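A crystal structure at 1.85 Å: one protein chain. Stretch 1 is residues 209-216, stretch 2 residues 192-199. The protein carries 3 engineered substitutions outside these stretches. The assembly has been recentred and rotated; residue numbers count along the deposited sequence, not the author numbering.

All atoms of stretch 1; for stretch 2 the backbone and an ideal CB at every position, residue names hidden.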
# COMPACT_ATOMS: atom_id res chain seq x y z
N GLU A 209 12.92 -0.96 4.44
CA GLU A 209 11.61 -1.27 3.90
C GLU A 209 11.70 -1.39 2.38
O GLU A 209 12.51 -0.71 1.75
CB GLU A 209 10.59 -0.20 4.30
CG GLU A 209 10.44 0.02 5.82
CD GLU A 209 9.93 -1.21 6.57
OE1 GLU A 209 9.25 -2.07 5.97
OE2 GLU A 209 10.20 -1.31 7.79
N VAL A 210 10.88 -2.27 1.81
CA VAL A 210 10.86 -2.47 0.36
C VAL A 210 9.51 -2.03 -0.20
O VAL A 210 8.46 -2.29 0.39
CB VAL A 210 11.16 -3.94 -0.04
CG1 VAL A 210 11.09 -4.13 -1.57
CG2 VAL A 210 12.53 -4.35 0.47
N PHE A 211 9.57 -1.37 -1.35
CA PHE A 211 8.39 -0.82 -2.01
C PHE A 211 8.39 -1.24 -3.46
O PHE A 211 9.40 -1.13 -4.14
CB PHE A 211 8.38 0.70 -1.91
CG PHE A 211 8.38 1.22 -0.50
CD1 PHE A 211 7.18 1.46 0.16
CD2 PHE A 211 9.58 1.44 0.18
CE1 PHE A 211 7.17 1.91 1.48
CE2 PHE A 211 9.58 1.89 1.49
CZ PHE A 211 8.37 2.14 2.14
N THR A 212 7.24 -1.72 -3.93
CA THR A 212 7.06 -1.97 -5.35
C THR A 212 7.05 -0.62 -6.06
O THR A 212 6.30 0.28 -5.67
CB THR A 212 5.74 -2.73 -5.62
OG1 THR A 212 5.79 -4.01 -4.97
CG2 THR A 212 5.53 -2.94 -7.12
N LYS A 213 7.89 -0.50 -7.08
CA LYS A 213 8.05 0.74 -7.82
C LYS A 213 6.87 0.94 -8.77
O LYS A 213 6.73 0.23 -9.77
CB LYS A 213 9.38 0.69 -8.58
CG LYS A 213 9.79 1.97 -9.29
CD LYS A 213 11.29 2.01 -9.56
CE LYS A 213 11.82 0.73 -10.22
NZ LYS A 213 12.98 1.01 -11.12
N VAL A 214 6.01 1.90 -8.44
CA VAL A 214 4.78 2.16 -9.21
C VAL A 214 5.10 2.50 -10.68
O VAL A 214 4.39 2.07 -11.59
CB VAL A 214 3.88 3.23 -8.53
CG1 VAL A 214 2.68 3.58 -9.41
CG2 VAL A 214 3.39 2.74 -7.18
N GLY A 215 6.18 3.24 -10.89
CA GLY A 215 6.64 3.61 -12.24
C GLY A 215 6.81 2.42 -13.18
O GLY A 215 6.61 2.55 -14.39
N SER A 216 7.19 1.27 -12.62
CA SER A 216 7.39 0.05 -13.41
C SER A 216 6.09 -0.58 -13.91
O SER A 216 6.11 -1.37 -14.85
CB SER A 216 8.17 -0.98 -12.59
OG SER A 216 9.43 -0.46 -12.21
N UNK A 192 2.14 12.39 -5.70
CA UNK A 192 2.47 11.38 -6.70
C UNK A 192 2.84 10.05 -6.04
O UNK A 192 3.77 9.97 -5.24
CB UNK A 192 3.62 11.87 -7.59
N UNK A 193 2.08 9.02 -6.40
CA UNK A 193 2.27 7.68 -5.89
C UNK A 193 3.49 7.02 -6.52
O UNK A 193 3.46 6.62 -7.69
CB UNK A 193 1.02 6.84 -6.14
N UNK A 194 4.57 6.91 -5.76
CA UNK A 194 5.83 6.36 -6.28
C UNK A 194 6.05 4.91 -5.87
O UNK A 194 6.76 4.17 -6.55
CB UNK A 194 7.01 7.21 -5.80
N UNK A 195 5.43 4.50 -4.77
CA UNK A 195 5.58 3.14 -4.28
C UNK A 195 4.33 2.55 -3.66
O UNK A 195 3.42 3.27 -3.23
CB UNK A 195 6.71 3.10 -3.25
N UNK A 196 4.28 1.22 -3.64
CA UNK A 196 3.32 0.45 -2.86
C UNK A 196 4.15 -0.42 -1.94
O UNK A 196 4.99 -1.19 -2.41
CB UNK A 196 2.38 -0.38 -3.74
N UNK A 197 3.95 -0.28 -0.63
CA UNK A 197 4.77 -1.01 0.34
C UNK A 197 4.69 -2.52 0.15
O UNK A 197 3.61 -3.09 -0.03
CB UNK A 197 4.34 -0.65 1.76
N UNK A 198 5.86 -3.16 0.15
CA UNK A 198 5.96 -4.61 0.20
C UNK A 198 6.24 -4.97 1.65
O UNK A 198 6.60 -4.10 2.45
CB UNK A 198 7.04 -5.14 -0.74
N UNK A 199 6.03 -6.24 2.00
CA UNK A 199 6.42 -6.73 3.32
C UNK A 199 6.90 -8.17 3.26
O UNK A 199 6.20 -9.05 2.75
CB UNK A 199 5.25 -6.61 4.30

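The two stretches run antiparallel as neighbouring strands, and the backbone sets most of what follows. Four hydrogen bonds join them: from N of Val-214 to O of position 194 (3.0 Å), from N of position 196 to O of Thr-212 (3.0 Å), from N of Thr-212 to O of position 196 (2.8 Å), and from N of position 198 to O of Val-210 (2.8 Å). Because these use main-chain atoms, they leave the choice of side chain largely to the space around each CB.

Position 192 has extended backbone angles, and nothing of stretch 1 lies within 5.5 Å of its ideal CB. Stretch 1 therefore imposes no preference; a beta-branched residue is at ease with such angles, and the residue is Thr-192.

At position 193 the CB points sideways, 4.8 Å from CG2 of Val-214. A medium or large apolar side chain could extend along that methyl. Leu-193 does so, its CG 4.1 Å from Val-214 CG2.

The CB of position 194 points away, with no atom of stretch 1 within 5.5 Å, so many residues would fit. The backbone matters more here: phi/psi of -101/-24 interrupts the extended run, while the carbonyl accepts from Val-214 N and also from a water that in turn accepts from Gly-215 N. The residue is Val-194, whose side chain takes no part in this.

Position 195 is the most restrictive. It pairs with Lys-213, and an ideal CB would lie only 3.2 Å from CB of Phe-211, too tight for two carbons, and 3.7 Å from Thr-212 O. Phi/psi of -144/157 is open to any residue, so it is the crowding that favours glycine. Gly-195 brings its CA to 3.3 Å from Thr-212 O, in a CA-H...O contact.

Position 196 pairs with Thr-212, and its CB lies on the same sheet face as that side chain, 4.8 Å from Val-214 CG2. A strand-favouring apolar residue such as valine or isoleucine would suit, and threonine is conceivable. Val-196 (chi1 t) places CG2 3.8 Å from Val-214 CG2.

At position 197, opposite Phe-211, the CA atoms are only 4.3 Å apart and the CB lies 3.8 Å from Phe-211 CE1. The ring lies beside this CB and offers it an apolar surface, so an apolar residue suits; a small one such as alanine can pack against it, though stretch 1 does not exclude a larger one. Ala-197 packs its methyl against the ring, CB to CE1 3.8 Å.

The CB of position 198 points toward stretch 1, 3.4 Å from Val-210 O and 4.6 Å from Thr-212 OG1. So close an approach favours a small side chain, alanine or perhaps serine. Ala-198 contributes a methyl 4.2 Å from Val-210 CG1, and its O lies 2.7 Å from the O of a water; the same water O is 2.8 Å from Glu-209 OE1 and accepts from Val-210 N (2.9 Å).

Finally, the CB of position 199 points away and meets nothing of stretch 1 within 5.5 Å, so even a bulky residue is tolerated from this side. It is Tyr-199, whose ring makes no close contact with stretch 1.

Stretch 2, residues 192-199: TLVGVAAY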
# COMPACT_ATOMS: atom_id res chain seq x y z
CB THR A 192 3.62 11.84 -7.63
OG1 THR A 192 3.22 13.02 -8.33
CG2 THR A 192 3.98 10.76 -8.65
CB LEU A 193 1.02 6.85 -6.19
CG LEU A 193 0.81 5.50 -5.52
CD1 LEU A 193 0.72 5.64 -4.01
CD2 LEU A 193 -0.46 4.88 -6.09
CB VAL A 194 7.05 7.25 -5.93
CG1 VAL A 194 6.86 8.67 -6.47
CG2 VAL A 194 7.29 7.28 -4.42
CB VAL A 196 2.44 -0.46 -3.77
CG1 VAL A 196 1.52 -1.34 -2.93
CG2 VAL A 196 1.63 0.37 -4.76
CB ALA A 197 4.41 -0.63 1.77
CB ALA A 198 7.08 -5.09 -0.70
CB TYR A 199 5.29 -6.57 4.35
CG TYR A 199 5.72 -6.92 5.76
CD1 TYR A 199 6.33 -5.97 6.58
CD2 TYR A 199 5.54 -8.21 6.26
CE1 TYR A 199 6.74 -6.29 7.87
CE2 TYR A 199 5.95 -8.54 7.55
CZ TYR A 199 6.54 -7.58 8.34
OH TYR A 199 6.94 -7.91 9.61
O HOH W 1 7.54 4.93 -9.12
O HOH W 2 4.25 -4.23 -2.72
O HOH W 3 8.93 -3.55 3.59
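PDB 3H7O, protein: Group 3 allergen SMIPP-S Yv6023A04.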